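Local coordinates for protein thioesterase (Pseudomonas aeruginosa, PDB 2O5U) that probably hydrolyses fatty acyl-CoA thioesters, as a putative thioesterase of the hotdog-fold 4-hydroxybenzoyl-CoA thioesterase family, at residues I83-R88 with Y99-F104; G93-Q98 with V118-E123. All coordinates share one frame; numbering follows the deposited sequence. Where two conformers were deposited one is given.

Contact 1: I83-R88 with Y99-F104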
loop_
_atom_site.group_PDB
_atom_site.type_symbol
_atom_site.label_atom_id
_atom_site.label_comp_id
_atom_site.label_asym_id
_atom_site.label_seq_id
_atom_site.Cartn_x
_atom_site.Cartn_y
_atom_site.Cartn_z
ATOM N N ILE A 83 0.092 -12.285 13.128
ATOM C CA ILE A 83 0.399 -13.317 12.168
ATOM C C ILE A 83 1.895 -13.638 12.257
ATOM O O ILE A 83 2.657 -12.910 12.903
ATOM C CB ILE A 83 -0.080 -12.951 10.707
ATOM C CG1 ILE A 83 0.703 -11.766 10.078
ATOM C CG2 ILE A 83 -1.653 -12.686 10.653
ATOM C CD1 ILE A 83 1.966 -12.209 9.227
ATOM N N GLU A 84 2.282 -14.728 11.633
ATOM C CA GLU A 84 3.681 -15.047 11.499
ATOM C C GLU A 84 3.894 -15.809 10.218
ATOM O O GLU A 84 3.025 -16.591 9.799
ATOM C CB GLU A 84 4.216 -15.785 12.745
ATOM C CG GLU A 84 4.112 -17.244 12.735
ATOM C CD GLU A 84 4.577 -17.854 14.050
ATOM O OE1 GLU A 84 5.759 -17.656 14.436
ATOM O OE2 GLU A 84 3.753 -18.547 14.685
ATOM N N MET A 85 5.059 -15.578 9.608
ATOM C CA MET A 85 5.406 -16.183 8.336
ATOM C C MET A 85 6.403 -17.253 8.596
ATOM O O MET A 85 7.391 -16.975 9.289
ATOM C CB MET A 85 6.062 -15.159 7.402
ATOM C CG MET A 85 5.196 -13.943 7.065
ATOM S SD MET A 85 3.581 -14.392 6.379
ATOM C CE MET A 85 4.008 -15.238 4.878
ATOM N N GLY A 86 6.117 -18.463 8.094
ATOM C CA GLY A 86 7.119 -19.547 7.967
ATOM C C GLY A 86 7.842 -19.478 6.637
ATOM O O GLY A 86 7.255 -19.168 5.579
ATOM N N LEU A 87 9.132 -19.727 6.702
ATOM C CA LEU A 87 10.002 -19.667 5.564
ATOM C C LEU A 87 10.877 -20.916 5.470
ATOM O O LEU A 87 11.399 -21.394 6.497
ATOM C CB LEU A 87 10.873 -18.422 5.706
ATOM C CG LEU A 87 11.986 -18.180 4.670
ATOM C CD1 LEU A 87 11.466 -18.135 3.212
ATOM C CD2 LEU A 87 12.739 -16.895 5.026
ATOM N N ARG A 88 10.956 -21.489 4.269
ATOM C CA ARG A 88 12.025 -22.420 3.930
ATOM C C ARG A 88 12.506 -22.152 2.493
ATOM O O ARG A 88 11.786 -21.541 1.713
ATOM C CB ARG A 88 11.544 -23.849 4.030
ATOM C CG ARG A 88 10.533 -24.178 3.011
ATOM C CD ARG A 88 10.376 -25.692 2.985
ATOM N NE ARG A 88 9.491 -26.139 1.904
ATOM C CZ ARG A 88 8.168 -26.282 2.019
ATOM N NH1 ARG A 88 7.551 -25.991 3.150
ATOM N NH2 ARG A 88 7.457 -26.716 0.997
ATOM N N TYR A 99 11.995 -19.730 -2.642
ATOM C CA TYR A 99 11.459 -19.761 -1.273
ATOM C C TYR A 99 10.054 -20.391 -1.246
ATOM O O TYR A 99 9.262 -20.217 -2.190
ATOM C CB TYR A 99 11.361 -18.348 -0.709
ATOM C CG TYR A 99 12.570 -17.473 -0.921
ATOM C CD1 TYR A 99 12.663 -16.582 -2.000
ATOM C CD2 TYR A 99 13.649 -17.574 -0.074
ATOM C CE1 TYR A 99 13.836 -15.764 -2.154
ATOM C CE2 TYR A 99 14.777 -16.808 -0.221
ATOM C CZ TYR A 99 14.865 -15.912 -1.251
ATOM O OH TYR A 99 15.990 -15.150 -1.358
ATOM N N GLU A 100 9.790 -21.178 -0.202
ATOM C CA GLU A 100 8.403 -21.490 0.227
ATOM C C GLU A 100 8.031 -20.718 1.497
ATOM O O GLU A 100 8.764 -20.755 2.448
ATOM C CB GLU A 100 8.313 -22.953 0.533
ATOM C CG GLU A 100 8.624 -23.874 -0.631
ATOM C CD GLU A 100 7.448 -24.019 -1.602
ATOM O OE1 GLU A 100 6.264 -23.702 -1.262
ATOM O OE2 GLU A 100 7.718 -24.494 -2.694
ATOM N N LEU A 101 6.851 -20.087 1.525
ATOM C CA LEU A 101 6.394 -19.319 2.667
ATOM C C LEU A 101 4.934 -19.695 2.987
ATOM O O LEU A 101 4.193 -20.114 2.100
ATOM C CB LEU A 101 6.445 -17.820 2.346
ATOM C CG LEU A 101 7.839 -17.173 2.567
ATOM C CD1 LEU A 101 8.344 -16.518 1.357
ATOM C CD2 LEU A 101 7.900 -16.296 3.716
ATOM N N ALA A 102 4.555 -19.548 4.242
ATOM C CA ALA A 102 3.162 -19.719 4.643
ATOM C C ALA A 102 2.887 -18.700 5.762
ATOM O O ALA A 102 3.787 -18.362 6.545
ATOM C CB ALA A 102 2.878 -21.192 5.072
ATOM N N LEU A 103 1.656 -18.184 5.822
ATOM C CA LEU A 103 1.209 -17.329 6.887
ATOM C C LEU A 103 0.417 -18.206 7.850
ATOM O O LEU A 103 -0.415 -19.018 7.414
ATOM C CB LEU A 103 0.313 -16.191 6.377
ATOM C CG LEU A 103 -0.248 -15.209 7.427
ATOM C CD1 LEU A 103 -0.422 -13.803 6.840
ATOM C CD2 LEU A 103 -1.539 -15.701 8.069
ATOM N N PHE A 104 0.648 -17.976 9.130
ATOM C CA PHE A 104 -0.034 -18.621 10.252
ATOM C C PHE A 104 -0.563 -17.597 11.226
ATOM O O PHE A 104 0.084 -16.586 11.474
ATOM C CB PHE A 104 0.950 -19.513 11.039
ATOM C CG PHE A 104 1.607 -20.589 10.195
ATOM C CD1 PHE A 104 2.834 -20.357 9.573
ATOM C CD2 PHE A 104 0.968 -21.835 10.021
ATOM C CE1 PHE A 104 3.431 -21.385 8.770
ATOM C CE2 PHE A 104 1.536 -22.845 9.199
ATOM C CZ PHE A 104 2.761 -22.611 8.575
#
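Residues 83-88 and 99-104 are the two arms of an antiparallel beta hairpin in the sheet of a hotdog fold, and Glu84, Gly86 and Arg88 pair with Phe104, Ala102 and Glu100 through six backbone hydrogen bonds. The segment axes run at 160° to each other, close to antiparallel. Four bonds run nearly straight onto the carbonyl; those from Ala102 N to Gly86 O and Glu100 N to Arg88 O come in tilted 22° and 23° from its plane.

On the face of Met85, Leu87, Leu101 and Leu103 the packing is apolar. Met85 bends at chi2 and chi3, which brings its SD to 3.7 Å from Leu103 CB and folds CE back over the backbone of Ala102, 3.5 Å from Ala102 O. Leu87 and Leu101 lie alongside each other, CD1 of Leu87 being 3.8 Å from CG of Leu101. Beyond Met85, Ile83 crosses Leu103 at about a right angle, with CD1 of each 3.7 Å apart. Helix 34-53 covers this face through Phe40, Ala44 and Val45.

On the other face the Phe104 ring turns an edge to the strand, CE1 lying 4.0 Å from Gly86 N, where glycine has no side chain to obstruct it. In the conformer described, Arg88 lays its guanidinium over the Glu100 side chain, CB of Glu100 standing 3.6 Å above the guanidinium plane, over its centre. In it, the Arg88 NH2 to Glu100 OE1 salt bridge is long, at 4.0 Å, and purely electrostatic; NH1 bonds instead to Gln12 O. An antiparallel sheet curled round a long central helix, here 34-53, is the hallmark of the hotdog fold.

Contact 2: G93-Q98 with V118-E123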
loop_
_atom_site.group_PDB
_atom_site.type_symbol
_atom_site.label_atom_id
_atom_site.label_comp_id
_atom_site.label_asym_id
_atom_site.label_seq_id
_atom_site.Cartn_x
_atom_site.Cartn_y
_atom_site.Cartn_z
ATOM N N GLY A 93 20.323 -22.370 -6.003
ATOM C CA GLY A 93 21.138 -22.579 -7.160
ATOM C C GLY A 93 22.259 -21.571 -7.094
ATOM O O GLY A 93 22.463 -20.924 -6.069
ATOM N N ASN A 94 22.959 -21.447 -8.206
ATOM C CA ASN A 94 24.123 -20.558 -8.303
ATOM C C ASN A 94 23.684 -19.091 -8.214
ATOM O O ASN A 94 24.233 -18.318 -7.390
ATOM C CB ASN A 94 24.859 -20.808 -9.622
ATOM C CG ASN A 94 26.229 -20.125 -9.671
ATOM O OD1 ASN A 94 26.957 -20.112 -8.682
ATOM N ND2 ASN A 94 26.581 -19.561 -10.826
ATOM N N SER A 95 22.708 -18.714 -9.055
ATOM C CA SER A 95 22.213 -17.326 -9.075
ATOM C C SER A 95 20.755 -17.150 -8.637
ATOM O O SER A 95 20.309 -16.021 -8.456
ATOM C CB SER A 95 22.437 -16.666 -10.426
ATOM O OG SER A 95 21.745 -17.325 -11.471
ATOM N N SER A 96 20.038 -18.258 -8.428
ATOM C CA SER A 96 18.649 -18.150 -8.115
ATOM C C SER A 96 18.294 -19.037 -6.910
ATOM O O SER A 96 18.974 -20.016 -6.592
ATOM C CB SER A 96 17.824 -18.520 -9.352
ATOM O OG SER A 96 17.914 -19.918 -9.575
ATOM N N VAL A 97 17.180 -18.708 -6.278
ATOM C CA VAL A 97 16.742 -19.349 -5.056
ATOM C C VAL A 97 15.196 -19.309 -5.065
ATOM O O VAL A 97 14.569 -18.288 -5.381
ATOM C CB VAL A 97 17.420 -18.715 -3.752
ATOM C CG1 VAL A 97 17.122 -17.258 -3.590
ATOM C CG2 VAL A 97 17.053 -19.496 -2.436
ATOM N N GLN A 98 14.602 -20.468 -4.781
ATOM C CA GLN A 98 13.128 -20.553 -4.645
ATOM C C GLN A 98 12.788 -20.687 -3.158
ATOM O O GLN A 98 13.202 -21.650 -2.507
ATOM C CB GLN A 98 12.561 -21.751 -5.405
ATOM C CG GLN A 98 10.945 -21.797 -5.460
ATOM C CD GLN A 98 10.330 -23.198 -5.225
ATOM O OE1 GLN A 98 10.995 -24.214 -5.347
ATOM N NE2 GLN A 98 9.023 -23.236 -4.875
ATOM N N VAL A 118 10.623 -16.766 -6.464
ATOM C CA VAL A 118 12.000 -16.942 -6.927
ATOM C C VAL A 118 12.716 -15.587 -7.010
ATOM O O VAL A 118 12.262 -14.646 -7.691
ATOM C CB VAL A 118 12.097 -17.691 -8.288
ATOM C CG1 VAL A 118 13.574 -17.831 -8.785
ATOM C CG2 VAL A 118 11.397 -19.031 -8.234
ATOM N N HIS A 119 13.847 -15.520 -6.328
ATOM C CA HIS A 119 14.868 -14.514 -6.562
ATOM C C HIS A 119 15.877 -15.004 -7.600
ATOM O O HIS A 119 16.335 -16.181 -7.548
ATOM C CB HIS A 119 15.656 -14.195 -5.268
ATOM C CG HIS A 119 15.090 -13.074 -4.445
ATOM N ND1 HIS A 119 15.364 -12.938 -3.096
ATOM C CD2 HIS A 119 14.329 -12.000 -4.786
ATOM C CE1 HIS A 119 14.767 -11.849 -2.637
ATOM N NE2 HIS A 119 14.133 -11.264 -3.642
ATOM N N VAL A 120 16.247 -14.087 -8.498
ATOM C CA VAL A 120 17.528 -14.193 -9.259
ATOM C C VAL A 120 18.359 -12.981 -8.846
ATOM O O VAL A 120 17.858 -11.846 -8.767
ATOM C CB VAL A 120 17.345 -14.155 -10.812
ATOM C CG1 VAL A 120 18.728 -14.237 -11.520
ATOM C CG2 VAL A 120 16.465 -15.323 -11.296
ATOM N N PHE A 121 19.634 -13.225 -8.596
ATOM C CA PHE A 121 20.536 -12.232 -8.124
ATOM C C PHE A 121 21.310 -11.622 -9.313
ATOM O O PHE A 121 21.842 -12.334 -10.179
ATOM C CB PHE A 121 21.414 -12.771 -6.971
ATOM C CG PHE A 121 20.664 -12.846 -5.675
ATOM C CD1 PHE A 121 19.920 -13.997 -5.345
ATOM C CD2 PHE A 121 20.549 -11.712 -4.861
ATOM C CE1 PHE A 121 19.153 -14.059 -4.145
ATOM C CE2 PHE A 121 19.779 -11.758 -3.666
ATOM C CZ PHE A 121 19.072 -12.937 -3.312
ATOM N N VAL A 122 21.328 -10.302 -9.341
ATOM C CA VAL A 122 21.916 -9.623 -10.457
ATOM C C VAL A 122 22.799 -8.482 -10.009
ATOM O O VAL A 122 22.611 -7.915 -8.905
ATOM C CB VAL A 122 20.828 -9.034 -11.460
ATOM C CG1 VAL A 122 20.003 -10.123 -12.136
ATOM C CG2 VAL A 122 19.992 -7.955 -10.833
ATOM N N GLU A 123 23.740 -8.109 -10.902
ATOM C CA GLU A 123 24.522 -6.902 -10.680
ATOM C C GLU A 123 23.598 -5.648 -10.650
ATOM O O GLU A 123 22.762 -5.440 -11.555
ATOM C CB GLU A 123 25.661 -6.794 -11.717
ATOM C CG GLU A 123 26.717 -5.735 -11.375
ATOM C CD GLU A 123 26.369 -4.355 -11.938
ATOM O OE1 GLU A 123 26.319 -4.234 -13.181
ATOM O OE2 GLU A 123 26.160 -3.390 -11.152
#
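Three backbone hydrogen bonds tie Ser95 and Val97 to His119 and Phe121. Val97 and His119 form an antiparallel hydrogen-bonded pair: Val97 N reaches His119 O at 3.0 Å, and the return bond from His119 N to Val97 O has the same length but is more bent, with 140° at the hydrogen. The third, Phe121 N to Ser95 O at 2.9 Å, is made by a loop residue just before strand 96-105, extending the pairing into the turn. The same three carbonyl oxygens also receive weaker CA-H...O contacts, Ser96 CA lying 3.1 Å from His119 O.

The pairing belongs to the hairpin of strands 96-105 and 113-123, neighbours in the hotdog sheet, and its two faces differ in kind.

Apolar contacts prevail on the face of Val97 and His119, which turns toward helix 34-53. Val97 CG1, set between the backbone N and the carbonyl carbon (chi1 60°), touches His119 CB at 3.8 Å and meets the Phe121 ring at its edge, near CE1. A polar edge contact is added from across the pairing by Ser95 O, in the plane of that ring and 3.7 Å from Phe121 CD1.

The reverse face, partly exposed, carries mixed side chains. Gln98 CG rests 3.9 Å from Val118 CG2, the two side chains crossing obliquely, while Ser96 CB approaches Val120 CG2 at 4.0 Å. Ser96 OG turns to the other neighbouring strand, 83-92, where it is hydrogen-bonded to Arg91 NH2.

Contacts 1 and 2 lie about 19 Å apart, centre to centre, in one antiparallel sheet and share strand 96-105, which pairs with strand 83-92 in contact 1 and with strand 113-123 in contact 2. Along the chain their segments alternate: 83-88, 93-98, 99-104, 118-123. Consecutive hairpins thus overlap on a common middle strand. The contacts meet directly where Tyr99 OH lies 2.9 Å from His119 ND1, a probable hydrogen bond beneath helix 34-53, which touches both residues through Val45. The shared strand and this side-chain link thus join the buried contact 1, near the chain's centre, to the partly buried contact 2, where strand 96-105 begins.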